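Local coordinates for hypothetical conserved protein (Geobacillus kaustophilus, PDB 2R5X), which is of unknown function but belongs to the YugN-like family and folds into an antiparallel beta sheet with two helices, at residues E38-D43 / L55-A61; G9-Q13 / I73-P78. The protein carries 1 engineered substitution. All coordinates share one frame; numbering follows the deposited sequence.

Overall arrangement
From the N terminus, the chain passes the short strand 3-4 and enters the loop that holds 9-13. That loop is the first half of contact 2. Strand 14-16, helix 17-26 and strand 30-32 follow. The beta hairpin of strands 39-48 and 51-61 comes next, and contact 1 pairs its two arms away from the turn and closes the hairpin, with 11 residues between its segments. The chain then runs into strand 71-84, where 73-78 meets 9-13 and closes a much longer loop. Contact 1 therefore lies wholly within the span that contact 2 closes. The two meet directly, because strand 51-61 pairs with strand 71-84: Gln-58 O probably accepts a hydrogen bond from Leu-76 N.

Contact 1: residues E38-D43 / L55-A61; sequences ERVTYD and LRVQGYA
Arg-56 and Asp-43 form a salt bridge across an antiparallel beta hairpin, the pairing of strands 39-48 and 51-61. The guanidinium meets the carboxylate side-on. Arg-56 NE donates to Asp-43 OD1 at 2.8 Å, and Arg-56 NH2 reaches Asp-43 OD2 at 2.7 Å. Both oxygens use their syn lone pairs, and the two planes are only 20° apart. CG of Arg-56 is trans to the backbone N (chi1 175°), and the chain then bends at chi3, which brings NE to the carboxylate. Thr-41 CG2 lies over one face of the guanidinium, 3.5 Å from Arg-56 NE. A leucine here would probably leave the Asp-43 carboxylate without its charged mate and free to turn, and take away the guanidinium face that Thr-41 CG2 lies against.

The next non-hydrogen-bonded pair is Thr-41 with Gln-58. Their side chains run alongside each other, and Gln-58 NE2 donates to Thr-41 OG1 at 2.9 Å, in the plane of the amide. Gln-58 is held at both ends of its amide, because Arg-39 NH1 donates to Gln-58 OE1 at 2.7 Å, from 53° out of the carbonyl plane.

The backbone joins the strands at the hydrogen-bonded pairs Val-40 with Gly-59 and Tyr-42 with Val-57. At the open end of the pairing, Ala-61 N donates to Glu-38 O over 3.3 Å. The side chains of Val-40, Tyr-42 and Val-57 lie on the other face of the sheet. Helix 17-26 packs there against Val-40 and Tyr-42, and Tyr-42 OH is hydrogen-bonded to Asp-21 OD1.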
loop_
_atom_site.group_PDB
_atom_site.type_symbol
_atom_site.label_atom_id
_atom_site.label_comp_id
_atom_site.label_asym_id
_atom_site.label_seq_id
_atom_site.Cartn_x
_atom_site.Cartn_y
_atom_site.Cartn_z
ATOM N N GLU A 38 10.599 -11.293 -1.491
ATOM C CA GLU A 38 10.254 -11.304 -0.068
ATOM C C GLU A 38 9.006 -10.487 0.238
ATOM O O GLU A 38 8.264 -10.808 1.174
ATOM C CB GLU A 38 11.417 -10.789 0.774
ATOM C CG GLU A 38 12.640 -11.688 0.742
ATOM C CD GLU A 38 13.374 -11.718 2.069
ATOM O OE1 GLU A 38 13.457 -12.814 2.660
ATOM O OE2 GLU A 38 13.852 -10.654 2.525
ATOM N N ARG A 39 8.784 -9.440 -0.561
ATOM C CA ARG A 39 7.724 -8.463 -0.316
ATOM C C ARG A 39 6.730 -8.339 -1.462
ATOM O O ARG A 39 7.093 -8.497 -2.628
ATOM C CB ARG A 39 8.329 -7.081 -0.042
ATOM C CG ARG A 39 9.231 -7.009 1.183
ATOM C CD ARG A 39 9.629 -5.582 1.486
ATOM N NE ARG A 39 10.364 -5.466 2.746
ATOM C CZ ARG A 39 10.636 -4.314 3.358
ATOM N NH1 ARG A 39 10.231 -3.158 2.844
ATOM N NH2 ARG A 39 11.310 -4.319 4.500
ATOM N N VAL A 40 5.476 -8.045 -1.123
ATOM C CA VAL A 40 4.499 -7.583 -2.113
ATOM C C VAL A 40 4.282 -6.087 -1.920
ATOM O O VAL A 40 4.199 -5.610 -0.792
ATOM C CB VAL A 40 3.141 -8.360 -2.076
ATOM C CG1 VAL A 40 3.342 -9.811 -2.491
ATOM C CG2 VAL A 40 2.454 -8.267 -0.704
ATOM N N THR A 41 4.188 -5.363 -3.031
ATOM C CA THR A 41 4.128 -3.912 -3.024
ATOM C C THR A 41 3.007 -3.432 -3.939
ATOM O O THR A 41 2.840 -3.947 -5.048
ATOM C CB THR A 41 5.467 -3.318 -3.511
ATOM O OG1 THR A 41 6.541 -3.875 -2.743
ATOM C CG2 THR A 41 5.484 -1.821 -3.356
ATOM N N TYR A 42 2.244 -2.446 -3.469
ATOM C CA TYR A 42 1.151 -1.871 -4.246
ATOM C C TYR A 42 1.264 -0.363 -4.250
ATOM O O TYR A 42 1.429 0.247 -3.198
ATOM C CB TYR A 42 -0.198 -2.247 -3.644
ATOM C CG TYR A 42 -0.402 -3.715 -3.417
ATOM C CD1 TYR A 42 -1.009 -4.511 -4.386
ATOM C CD2 TYR A 42 0.004 -4.314 -2.223
ATOM C CE1 TYR A 42 -1.221 -5.865 -4.159
ATOM C CE2 TYR A 42 -0.175 -5.665 -2.002
ATOM C CZ TYR A 42 -0.792 -6.433 -2.968
ATOM O OH TYR A 42 -0.978 -7.770 -2.731
ATOM N N ASP A 43 1.166 0.238 -5.431
ATOM C CA ASP A 43 1.272 1.691 -5.560
ATOM C C ASP A 43 -0.020 2.273 -6.096
ATOM O O ASP A 43 -0.610 1.721 -7.021
ATOM C CB ASP A 43 2.395 2.079 -6.525
ATOM C CG ASP A 43 3.768 1.991 -5.905
ATOM O OD1 ASP A 43 3.878 1.711 -4.694
ATOM O OD2 ASP A 43 4.751 2.208 -6.648
ATOM N N LEU A 55 1.270 6.426 -3.338
ATOM C CA LEU A 55 0.948 5.848 -2.043
ATOM C C LEU A 55 1.339 4.379 -2.088
ATOM O O LEU A 55 0.772 3.609 -2.854
ATOM C CB LEU A 55 -0.549 6.010 -1.743
ATOM C CG LEU A 55 -1.136 5.411 -0.460
ATOM C CD1 LEU A 55 -0.394 5.896 0.791
ATOM C CD2 LEU A 55 -2.620 5.727 -0.367
ATOM N N ARG A 56 2.304 3.995 -1.259
ATOM C CA ARG A 56 2.857 2.648 -1.315
ATOM C C ARG A 56 2.468 1.816 -0.104
ATOM O O ARG A 56 2.763 2.189 1.032
ATOM C CB ARG A 56 4.385 2.709 -1.452
ATOM C CG ARG A 56 5.084 1.353 -1.404
ATOM C CD ARG A 56 6.470 1.405 -2.055
ATOM N NE ARG A 56 6.395 1.573 -3.509
ATOM C CZ ARG A 56 7.404 1.372 -4.352
ATOM N NH1 ARG A 56 8.590 0.978 -3.906
ATOM N NH2 ARG A 56 7.227 1.552 -5.650
ATOM N N VAL A 57 1.806 0.690 -0.364
ATOM C CA VAL A 57 1.470 -0.294 0.672
ATOM C C VAL A 57 2.283 -1.560 0.399
ATOM O O VAL A 57 2.322 -2.054 -0.723
ATOM C CB VAL A 57 -0.046 -0.594 0.719
ATOM C CG1 VAL A 57 -0.379 -1.688 1.738
ATOM C CG2 VAL A 57 -0.821 0.682 1.048
ATOM N N GLN A 58 2.940 -2.062 1.436
ATOM C CA GLN A 58 3.877 -3.153 1.289
ATOM C C GLN A 58 3.669 -4.151 2.412
ATOM O O GLN A 58 3.297 -3.780 3.530
ATOM C CB GLN A 58 5.299 -2.602 1.333
ATOM C CG GLN A 58 6.321 -3.439 0.612
ATOM C CD GLN A 58 7.651 -2.736 0.489
ATOM O OE1 GLN A 58 8.156 -2.176 1.458
ATOM N NE2 GLN A 58 8.236 -2.772 -0.705
ATOM N N GLY A 59 3.911 -5.417 2.102
ATOM C CA GLY A 59 3.852 -6.483 3.085
ATOM C C GLY A 59 4.840 -7.585 2.748
ATOM O O GLY A 59 5.219 -7.746 1.592
ATOM N N TYR A 60 5.270 -8.337 3.755
ATOM C CA TYR A 60 6.103 -9.512 3.505
ATOM C C TYR A 60 5.303 -10.804 3.645
ATOM O O TYR A 60 4.283 -10.846 4.352
ATOM C CB TYR A 60 7.336 -9.526 4.413
ATOM C CG TYR A 60 7.056 -9.498 5.909
ATOM C CD1 TYR A 60 7.148 -8.310 6.629
ATOM C CD2 TYR A 60 6.733 -10.665 6.608
ATOM C CE1 TYR A 60 6.904 -8.279 8.004
ATOM C CE2 TYR A 60 6.484 -10.646 7.976
ATOM C CZ TYR A 60 6.579 -9.450 8.670
ATOM O OH TYR A 60 6.339 -9.426 10.026
ATOM N N ALA A 61 5.773 -11.858 2.981
ATOM C CA ALA A 61 5.159 -13.172 3.116
ATOM C C ALA A 61 5.676 -13.871 4.375
ATOM O O ALA A 61 6.786 -14.403 4.386
ATOM C CB ALA A 61 5.416 -14.012 1.871
#

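Contact 2: residues G9-Q13 / I73-P78; sequences GLENQ and IKLLTP
Leu-10 and Leu-75 carry the apolar part of this contact, which lays the loop before strand 14-16 against strand 71-84. Leu-10 CB faces Leu-75 CD1 at 4.0 Å. The far end of Leu-10 goes to another partner, with Leu-10 CD1 meeting the Pro-78 ring at CG, 3.8 Å away. Helix 99-117 extends this apolar patch, as Leu-116 touches both leucines. Helix 17-26 adds Leu-20 against Leu-75.

The polar contacts centre on Glu-11. A bend at chi2 (96°) carries the Glu-11 carboxylate across to Thr-77. Thr-77 OG1 donates to Glu-11 OE2 at 2.8 Å, and the oxygen uses its anti lone pair. The backbone of Glu-11 also comes close: Glu-11 CA makes a CA-H...O contact of 3.4 Å with Leu-75 O. Lys-74 is polar too, but its bond stays within 73-78. Its chain bends at chi2 (-82°) and runs forward along its own strand, and Lys-74 NZ donates to Leu-75 O at 3.0 Å. Across the contact, Lys-74 CE passes 3.3 Å from Glu-11 O. Beyond the segments, NZ of Lys-113, on helix 99-117, is hydrogen-bonded to both Gly-9 O and Gln-13 OE1.

Glu-11 OE1 and Lys-74 NZ stand 6.5 Å apart, so no salt bridge joins these two opposite charges. The contact rests instead on leucine and proline packing, with a neutral hydroxyl as the carboxylate's partner across it.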
loop_
_atom_site.group_PDB
_atom_site.type_symbol
_atom_site.label_atom_id
_atom_site.label_comp_id
_atom_site.label_asym_id
_atom_site.label_seq_id
_atom_site.Cartn_x
_atom_site.Cartn_y
_atom_site.Cartn_z
ATOM N N GLY A 9 -3.401 1.215 11.625
ATOM C CA GLY A 9 -3.802 -0.097 12.125
ATOM C C GLY A 9 -3.384 -1.272 11.252
ATOM O O GLY A 9 -3.617 -2.431 11.615
ATOM N N LEU A 10 -2.762 -0.980 10.109
ATOM C CA LEU A 10 -2.476 -2.003 9.092
ATOM C C LEU A 10 -1.420 -3.013 9.522
ATOM O O LEU A 10 -1.487 -4.187 9.151
ATOM C CB LEU A 10 -2.098 -1.358 7.747
ATOM C CG LEU A 10 -3.225 -0.582 7.043
ATOM C CD1 LEU A 10 -2.774 -0.026 5.701
ATOM C CD2 LEU A 10 -4.440 -1.457 6.861
ATOM N N GLU A 11 -0.466 -2.558 10.330
ATOM C CA GLU A 11 0.661 -3.390 10.755
ATOM C C GLU A 11 0.282 -4.408 11.838
ATOM O O GLU A 11 1.122 -5.207 12.258
ATOM C CB GLU A 11 1.819 -2.515 11.269
ATOM C CG GLU A 11 2.218 -1.329 10.383
ATOM C CD GLU A 11 1.572 -0.013 10.807
ATOM O OE1 GLU A 11 0.374 -0.007 11.155
ATOM O OE2 GLU A 11 2.262 1.023 10.786
ATOM N N ASN A 12 -0.975 -4.374 12.284
ATOM C CA ASN A 12 -1.429 -5.153 13.445
ATOM C C ASN A 12 -2.161 -6.454 13.114
ATOM O O ASN A 12 -2.492 -7.226 14.020
ATOM C CB ASN A 12 -2.304 -4.290 14.371
ATOM C CG ASN A 12 -1.566 -3.078 14.929
ATOM O OD1 ASN A 12 -0.365 -3.131 15.209
ATOM N ND2 ASN A 12 -2.292 -1.977 15.102
ATOM N N GLN A 13 -2.425 -6.691 11.832
ATOM C CA GLN A 13 -3.070 -7.931 11.412
ATOM C C GLN A 13 -2.546 -8.448 10.070
ATOM O O GLN A 13 -2.049 -7.686 9.239
ATOM C CB GLN A 13 -4.608 -7.797 11.416
ATOM C CG GLN A 13 -5.254 -7.330 10.103
ATOM C CD GLN A 13 -4.926 -5.891 9.751
ATOM O OE1 GLN A 13 -5.327 -4.960 10.449
ATOM N NE2 GLN A 13 -4.204 -5.702 8.654
ATOM N N ILE A 73 0.291 -12.510 4.370
ATOM C CA ILE A 73 0.993 -11.233 4.253
ATOM C C ILE A 73 0.876 -10.410 5.540
ATOM O O ILE A 73 -0.222 -10.169 6.043
ATOM C CB ILE A 73 0.498 -10.420 3.004
ATOM C CG1 ILE A 73 0.595 -11.255 1.712
ATOM C CG2 ILE A 73 1.243 -9.082 2.849
ATOM C CD1 ILE A 73 2.000 -11.807 1.371
ATOM N N LYS A 74 2.018 -10.005 6.083
ATOM C CA LYS A 74 2.037 -9.047 7.185
ATOM C C LYS A 74 2.412 -7.664 6.622
ATOM O O LYS A 74 3.515 -7.475 6.106
ATOM C CB LYS A 74 2.999 -9.513 8.291
ATOM C CG LYS A 74 2.926 -8.738 9.615
ATOM C CD LYS A 74 3.736 -7.441 9.574
ATOM C CE LYS A 74 3.716 -6.685 10.878
ATOM N NZ LYS A 74 4.191 -5.290 10.670
ATOM N N LEU A 75 1.493 -6.708 6.736
ATOM C CA LEU A 75 1.675 -5.371 6.168
ATOM C C LEU A 75 2.602 -4.489 6.997
ATOM O O LEU A 75 2.602 -4.536 8.229
ATOM C CB LEU A 75 0.330 -4.666 5.985
ATOM C CG LEU A 75 -0.740 -5.257 5.058
ATOM C CD1 LEU A 75 -2.009 -4.459 5.205
ATOM C CD2 LEU A 75 -0.309 -5.257 3.603
ATOM N N LEU A 76 3.387 -3.682 6.292
ATOM C CA LEU A 76 4.321 -2.744 6.898
ATOM C C LEU A 76 3.707 -1.344 6.904
ATOM O O LEU A 76 2.600 -1.151 6.417
ATOM C CB LEU A 76 5.640 -2.761 6.123
ATOM C CG LEU A 76 6.341 -4.126 6.015
ATOM C CD1 LEU A 76 7.360 -4.115 4.888
ATOM C CD2 LEU A 76 7.011 -4.531 7.334
ATOM N N THR A 77 4.416 -0.375 7.467
ATOM C CA THR A 77 3.925 0.996 7.534
ATOM C C THR A 77 3.867 1.600 6.133
ATOM O O THR A 77 4.880 1.600 5.416
ATOM C CB THR A 77 4.803 1.840 8.478
ATOM O OG1 THR A 77 4.822 1.212 9.768
ATOM C CG2 THR A 77 4.271 3.270 8.623
ATOM N N PRO A 78 2.673 2.077 5.720
ATOM C CA PRO A 78 2.519 2.688 4.394
ATOM C C PRO A 78 3.304 3.973 4.257
ATOM O O PRO A 78 3.481 4.700 5.245
ATOM C CB PRO A 78 1.016 2.978 4.313
ATOM C CG PRO A 78 0.399 2.069 5.322
ATOM C CD PRO A 78 1.389 2.054 6.442
#